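Local coordinates for protein N-(5'-phosphoribosyl)anthranilate isomerase (Pyrococcus furiosus, PDB 4AAJ) that catalyses the third step of tryptophan biosynthesis from chorismate, isomerising N-(5-phospho-beta-D-ribosyl)anthranilate to 1-(2-carboxyphenylamino)-1-deoxy-D-ribulose 5-phosphate, at residues A[188-191]-A[192-196]; A[209-213]-A[214-218]. All blocks are in the same frame, centred on the assembly; numbering follows the deposited sequence.

Contact 1. Residues A[188-191]-A[192-196]; sequences EEVI and KVVKP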
ATOM      1  N   GLU A 188      -6.529   6.677 -14.520  1.00 61.35           N
ATOM      2  CA  GLU A 188      -5.895   6.614 -15.839  1.00 63.67           C
ATOM      3  C   GLU A 188      -4.948   7.792 -16.075  1.00 60.83           C
ATOM      4  O   GLU A 188      -3.871   7.625 -16.649  1.00 61.78           O
ATOM      5  CB  GLU A 188      -6.951   6.522 -16.943  1.00 66.81           C
ATOM      6  CG  GLU A 188      -7.859   5.305 -16.807  1.00 70.24           C
ATOM      7  CD  GLU A 188      -8.614   4.973 -18.082  1.00 73.70           C
ATOM      8  OE1 GLU A 188      -9.155   5.901 -18.721  1.00 74.45           O
ATOM      9  OE2 GLU A 188      -8.673   3.776 -18.436  1.00 75.58           O
ATOM     10  N   GLU A 189      -5.351   8.970 -15.604  1.00 61.56           N
ATOM     11  CA  GLU A 189      -4.543  10.183 -15.726  1.00 63.64           C
ATOM     12  C   GLU A 189      -3.333  10.155 -14.795  1.00 62.24           C
ATOM     13  O   GLU A 189      -2.220  10.507 -15.203  1.00 63.18           O
ATOM     14  CB  GLU A 189      -5.398  11.431 -15.465  1.00 68.79           C
ATOM     15  CG  GLU A 189      -4.759  12.743 -15.910  1.00 72.18           C
ATOM     16  CD  GLU A 189      -4.444  12.792 -17.398  1.00 75.29           C
ATOM     17  OE1 GLU A 189      -5.218  12.226 -18.203  1.00 79.34           O
ATOM     18  OE2 GLU A 189      -3.417  13.405 -17.764  1.00 77.09           O
ATOM     19  N   VAL A 190      -3.555   9.734 -13.550  1.00 57.52           N
ATOM     20  CA  VAL A 190      -2.474   9.578 -12.576  1.00 51.13           C
ATOM     21  C   VAL A 190      -1.399   8.645 -13.136  1.00 47.56           C
ATOM     22  O   VAL A 190      -0.210   8.952 -13.063  1.00 45.49           O
ATOM     23  CB  VAL A 190      -2.999   9.070 -11.211  1.00 50.65           C
ATOM     24  CG1 VAL A 190      -1.853   8.592 -10.323  1.00 48.70           C
ATOM     25  CG2 VAL A 190      -3.790  10.166 -10.508  1.00 50.11           C
ATOM     26  N   ILE A 191      -1.830   7.526 -13.715  1.00 46.40           N
ATOM     27  CA  ILE A 191      -0.914   6.540 -14.285  1.00 48.04           C
ATOM     28  C   ILE A 191      -0.104   7.103 -15.464  1.00 50.69           C
ATOM     29  O   ILE A 191       1.081   6.796 -15.606  1.00 49.59           O
ATOM     30  CB  ILE A 191      -1.651   5.242 -14.683  1.00 48.08           C
ATOM     31  CG1 ILE A 191      -2.079   4.483 -13.421  1.00 48.96           C
ATOM     32  CG2 ILE A 191      -0.764   4.357 -15.548  1.00 49.42           C
ATOM     33  CD1 ILE A 191      -3.004   3.310 -13.666  1.00 49.39           C
ATOM     34  N   LYS A 192      -0.746   7.927 -16.294  1.00 52.69           N
ATOM     35  CA  LYS A 192      -0.065   8.548 -17.436  1.00 53.17           C
ATOM     36  C   LYS A 192       1.027   9.515 -16.994  1.00 51.39           C
ATOM     37  O   LYS A 192       2.106   9.546 -17.578  1.00 55.02           O
ATOM     38  CB  LYS A 192      -1.057   9.253 -18.366  1.00 55.13           C
ATOM     39  CG  LYS A 192      -1.801   8.325 -19.315  1.00 57.15           C
ATOM     40  CD  LYS A 192      -2.449   9.098 -20.462  1.00 61.18           C
ATOM     41  CE  LYS A 192      -3.817   9.659 -20.095  1.00 60.45           C
ATOM     42  NZ  LYS A 192      -4.895   8.640 -20.242  1.00 62.22           N
ATOM     43  N   VAL A 193       0.752  10.288 -15.949  1.00 50.28           N
ATOM     44  CA  VAL A 193       1.708  11.277 -15.458  1.00 48.01           C
ATOM     45  C   VAL A 193       2.837  10.620 -14.665  1.00 48.17           C
ATOM     46  O   VAL A 193       4.010  10.863 -14.938  1.00 48.89           O
ATOM     47  CB  VAL A 193       1.019  12.363 -14.605  1.00 50.29           C
ATOM     48  CG1 VAL A 193       2.038  13.353 -14.059  1.00 50.12           C
ATOM     49  CG2 VAL A 193      -0.033  13.089 -15.425  1.00 50.80           C
ATOM     50  N   VAL A 194       2.473   9.784 -13.697  1.00 44.48           N
ATOM     51  CA  VAL A 194       3.435   9.202 -12.755  1.00 42.16           C
ATOM     52  C   VAL A 194       4.183   8.009 -13.344  1.00 40.69           C
ATOM     53  O   VAL A 194       5.371   7.806 -13.051  1.00 41.41           O
ATOM     54  CB  VAL A 194       2.737   8.783 -11.431  1.00 41.50           C
ATOM     55  CG1 VAL A 194       3.747   8.225 -10.439  1.00 38.35           C
ATOM     56  CG2 VAL A 194       2.000   9.972 -10.821  1.00 41.96           C
ATOM     57  N   LYS A 195       3.495   7.232 -14.178  1.00 42.56           N
ATOM     58  CA  LYS A 195       4.025   5.967 -14.703  1.00 43.12           C
ATOM     59  C   LYS A 195       4.617   5.076 -13.602  1.00 41.00           C
ATOM     60  O   LYS A 195       5.788   4.697 -13.644  1.00 40.60           O
ATOM     61  CB  LYS A 195       4.994   6.209 -15.866  1.00 49.15           C
ATOM     62  CG  LYS A 195       4.264   6.513 -17.166  1.00 52.96           C
ATOM     63  CD  LYS A 195       5.221   6.861 -18.297  1.00 57.37           C
ATOM     64  CE  LYS A 195       4.464   7.259 -19.554  1.00 58.93           C
ATOM     65  NZ  LYS A 195       3.709   8.530 -19.371  1.00 58.08           N
ATOM     66  N   PRO A 196       3.796   4.739 -12.599  1.00 40.04           N
ATOM     67  CA  PRO A 196       4.290   3.951 -11.469  1.00 38.29           C
ATOM     68  C   PRO A 196       4.344   2.461 -11.800  1.00 36.56           C
ATOM     69  O   PRO A 196       3.820   2.032 -12.828  1.00 37.63           O
ATOM     70  CB  PRO A 196       3.221   4.197 -10.407  1.00 38.34           C
ATOM     71  CG  PRO A 196       1.959   4.330 -11.194  1.00 38.55           C
ATOM     72  CD  PRO A 196       2.351   5.013 -12.485  1.00 39.34           C
TER

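Contact 2. Residues A[209-213]-A[214-218]; sequences GIKDP and KLVEE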
ATOM      1  N   GLY A 209     -18.621   2.493   3.273  1.00 59.12           N
ATOM      2  CA  GLY A 209     -17.518   1.858   4.005  1.00 57.45           C
ATOM      3  C   GLY A 209     -17.293   0.388   3.691  1.00 56.02           C
ATOM      4  O   GLY A 209     -16.711  -0.344   4.498  1.00 56.40           O
ATOM      5  N   ILE A 210     -17.766  -0.049   2.525  1.00 54.30           N
ATOM      6  CA  ILE A 210     -17.598  -1.433   2.077  1.00 52.65           C
ATOM      7  C   ILE A 210     -17.177  -1.420   0.607  1.00 49.93           C
ATOM      8  O   ILE A 210     -17.734  -0.672  -0.194  1.00 49.65           O
ATOM      9  CB  ILE A 210     -18.898  -2.265   2.259  1.00 54.50           C
ATOM     10  CG1 ILE A 210     -19.400  -2.189   3.707  1.00 55.99           C
ATOM     11  CG2 ILE A 210     -18.678  -3.725   1.860  1.00 53.80           C
ATOM     12  CD1 ILE A 210     -20.872  -2.505   3.876  1.00 54.87           C
ATOM     13  N   LYS A 211     -16.183  -2.238   0.258  1.00 46.65           N
ATOM     14  CA  LYS A 211     -15.703  -2.325  -1.124  1.00 45.24           C
ATOM     15  C   LYS A 211     -16.819  -2.745  -2.084  1.00 48.53           C
ATOM     16  O   LYS A 211     -17.496  -3.745  -1.857  1.00 49.94           O
ATOM     17  CB  LYS A 211     -14.503  -3.277  -1.235  1.00 43.89           C
ATOM     18  CG  LYS A 211     -13.135  -2.593  -1.179  1.00 41.45           C
ATOM     19  CD  LYS A 211     -12.841  -1.978   0.176  1.00 41.61           C
ATOM     20  CE  LYS A 211     -11.533  -1.199   0.142  1.00 38.80           C
ATOM     21  NZ  LYS A 211     -11.377  -0.363   1.356  1.00 35.58           N
ATOM     22  N   ASP A 212     -17.006  -1.959  -3.142  1.00 50.70           N
ATOM     23  CA  ASP A 212     -18.079  -2.181  -4.116  1.00 50.98           C
ATOM     24  C   ASP A 212     -17.559  -2.979  -5.303  1.00 50.62           C
ATOM     25  O   ASP A 212     -16.620  -2.540  -5.970  1.00 50.55           O
ATOM     26  CB  ASP A 212     -18.640  -0.840  -4.596  1.00 52.80           C
ATOM     27  CG  ASP A 212     -19.704  -0.998  -5.675  1.00 55.37           C
ATOM     28  OD1 ASP A 212     -20.869  -1.260  -5.317  1.00 58.76           O
ATOM     29  OD2 ASP A 212     -19.377  -0.847  -6.875  1.00 55.18           O
ATOM     30  N   PRO A 213     -18.179  -4.145  -5.590  1.00 51.38           N
ATOM     31  CA  PRO A 213     -17.706  -5.021  -6.669  1.00 51.68           C
ATOM     32  C   PRO A 213     -17.609  -4.348  -8.037  1.00 51.66           C
ATOM     33  O   PRO A 213     -16.692  -4.648  -8.809  1.00 51.77           O
ATOM     34  CB  PRO A 213     -18.747  -6.147  -6.687  1.00 52.48           C
ATOM     35  CG  PRO A 213     -19.259  -6.185  -5.288  1.00 50.76           C
ATOM     36  CD  PRO A 213     -19.318  -4.746  -4.871  1.00 52.04           C
ATOM     37  N   LYS A 214     -18.538  -3.443  -8.332  1.00 53.27           N
ATOM     38  CA  LYS A 214     -18.537  -2.753  -9.620  1.00 54.76           C
ATOM     39  C   LYS A 214     -17.472  -1.659  -9.691  1.00 52.59           C
ATOM     40  O   LYS A 214     -16.854  -1.465 -10.738  1.00 51.92           O
ATOM     41  CB  LYS A 214     -19.930  -2.211  -9.964  1.00 57.59           C
ATOM     42  CG  LYS A 214     -20.896  -3.295 -10.424  1.00 61.70           C
ATOM     43  CD  LYS A 214     -22.344  -2.829 -10.381  1.00 64.05           C
ATOM     44  CE  LYS A 214     -23.290  -3.965 -10.741  1.00 66.00           C
ATOM     45  NZ  LYS A 214     -24.698  -3.653 -10.376  1.00 66.79           N
ATOM     46  N   LEU A 215     -17.253  -0.959  -8.580  1.00 51.29           N
ATOM     47  CA  LEU A 215     -16.170   0.032  -8.505  1.00 50.67           C
ATOM     48  C   LEU A 215     -14.795  -0.641  -8.557  1.00 49.47           C
ATOM     49  O   LEU A 215     -13.916  -0.194  -9.299  1.00 51.19           O
ATOM     50  CB  LEU A 215     -16.307   0.936  -7.271  1.00 49.32           C
ATOM     51  CG  LEU A 215     -17.502   1.903  -7.185  1.00 49.91           C
ATOM     52  CD1 LEU A 215     -17.404   2.764  -5.934  1.00 47.64           C
ATOM     53  CD2 LEU A 215     -17.646   2.783  -8.422  1.00 50.47           C
ATOM     54  N   VAL A 216     -14.629  -1.722  -7.791  1.00 48.44           N
ATOM     55  CA  VAL A 216     -13.402  -2.533  -7.807  1.00 49.71           C
ATOM     56  C   VAL A 216     -13.064  -2.993  -9.227  1.00 50.50           C
ATOM     57  O   VAL A 216     -11.960  -2.741  -9.718  1.00 52.20           O
ATOM     58  CB  VAL A 216     -13.500  -3.749  -6.845  1.00 49.80           C
ATOM     59  CG1 VAL A 216     -12.357  -4.737  -7.072  1.00 49.67           C
ATOM     60  CG2 VAL A 216     -13.516  -3.291  -5.394  1.00 48.39           C
ATOM     61  N   GLU A 217     -14.023  -3.644  -9.886  1.00 53.55           N
ATOM     62  CA  GLU A 217     -13.831  -4.163 -11.244  1.00 52.55           C
ATOM     63  C   GLU A 217     -13.479  -3.056 -12.243  1.00 50.84           C
ATOM     64  O   GLU A 217     -12.583  -3.225 -13.071  1.00 53.34           O
ATOM     65  CB  GLU A 217     -15.078  -4.939 -11.697  1.00 56.87           C
ATOM     66  CG  GLU A 217     -14.958  -5.645 -13.043  1.00 60.33           C
ATOM     67  CD  GLU A 217     -15.219  -4.725 -14.227  1.00 63.44           C
ATOM     68  OE1 GLU A 217     -16.102  -3.838 -14.125  1.00 65.23           O
ATOM     69  OE2 GLU A 217     -14.542  -4.889 -15.266  1.00 64.89           O
ATOM     70  N   GLU A 218     -14.187  -1.931 -12.153  1.00 51.60           N
ATOM     71  CA  GLU A 218     -13.957  -0.772 -13.017  1.00 52.32           C
ATOM     72  C   GLU A 218     -12.576  -0.153 -12.788  1.00 51.99           C
ATOM     73  O   GLU A 218     -11.838   0.100 -13.744  1.00 50.28           O
ATOM     74  CB  GLU A 218     -15.043   0.278 -12.785  1.00 54.87           C
ATOM     75  CG  GLU A 218     -15.057   1.415 -13.793  1.00 60.24           C
ATOM     76  CD  GLU A 218     -15.939   2.572 -13.355  1.00 62.75           C
ATOM     77  OE1 GLU A 218     -16.686   2.420 -12.363  1.00 64.51           O
ATOM     78  OE2 GLU A 218     -15.883   3.638 -14.006  1.00 66.01           O
TER
HETATM   79  O   HOH W   1     -21.559  -3.413  -7.105  1.00 55.96           O

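Contact 1. Residues A[188-191]-A[192-196]
Lys192 bends its side chain back over the preceding turn of helix 187-194, toward Glu188 and Glu189. Its CB lies near the carbonyl oxygens of both residues, and CG, set anti to the carbonyl carbon, comes to 3.4 Å from Glu188 O. CD leads the chain around this oxygen. Bends at chi3 (-85°) and chi4 then bring CE to 3.5 Å from Glu189 OE1, and NZ ends 3.9 Å from Glu188 O and 4.1 Å from Glu189 OE1. The charges are opposite and near, but too far apart for a salt bridge. Glu189 reaches across through its own bent chain, and its other oxygen, OE2, lies beside Val193 CG2.

The inward side of this helix is apolar. Val190 and Val194 lie side by side, CG1 of Val190 being 4.1 Å from CG2 of Val194, with Val178 of the barrel packed on Val190 and Ala171 of the neighbouring helix on Val194. Ile191 touches Ala223 of helix 213-225.

The last turn closes where Lys195 takes a positive phi (48°). Its N donates to Ile191 O at 2.8 Å, and its side chain curls back until NZ donates to Lys192 O at 2.6 Å, in the carbonyl plane. Pro196 CD rests 3.8 Å from Ile191 O. The chemistry divides by side: Val190, Ile191 and Val194 pack this outer helix of the alpha/beta-barrel against the barrel and the helices beside it, while a lysine ammonium occupies a carbonyl of the final turn, where the helix dipole would probably favour a positive charge.

Contact 2. Residues A[209-213]-A[214-218]
Asp212 is the N-cap of helix 213-225, the last helix of this alpha/beta-barrel, and accepts from Leu215 N. This capping bond to Asp212 OD2 is 2.7 Å long and uses the oxygen's anti lone pair. With CG anti to the backbone N (chi1 177°), the carboxylate swings forward over the first turn, where its negative charge would probably interact well with the helix dipole. Cut back to an alanine, this position would probably leave Leu215 N without its side-chain acceptor and a bridging water without its carboxylate.

Backbone bonds continue the helix from there. Val216 N donates to Asp212 O at 2.8 Å, and Glu217 N donates to Pro213 O. Proline suits the first helical position, since its missing N-H falls where no earlier turn supplies an acceptor.

Van der Waals contacts surround the cap. Leu215 CG sits 3.3 Å from Asp212 OD2, the capping oxygen itself, and Val216 CG2 lies 3.2 Å from Asp212 O. Val216, whose side chain also packs on Val205, brings CG2 to 4.3 Å from Lys211 CB.

Of the charged groups, the ammonium of Lys211 leads away from the helix into the fold, where it forms a salt bridge with Glu206 and hydrogen bonds with the carbonyls of Cys26 and Gly27 and the hydroxyl of Ser202; Glu217 pairs with Arg221.

One water closes the cap: it donates to Asp212 OD1 at 2.9 Å and accepts, at 3.3 Å, from Lys214 N.

The two contacts hold opposite ends of consecutive outer helices: contact 1 finishes helix 187-194, contact 2 begins helix 213-225. Both are partly buried, with their centres about 17 Å from the centre of the chain, yet contact 1 buries four apolar residues, whereas one of the two buried residues of contact 2 is a lysine. Their polar chemistry is complementary, a lysine ammonium on a carbonyl at the C-terminal end and a carboxylate on a backbone N-H at the N-terminal end. The nearest atoms of contact 1 and contact 2 are about 7 Å apart. Arg222 relates them: it packs on Glu188 of contact 1 and forms a salt bridge with Glu218 of contact 2.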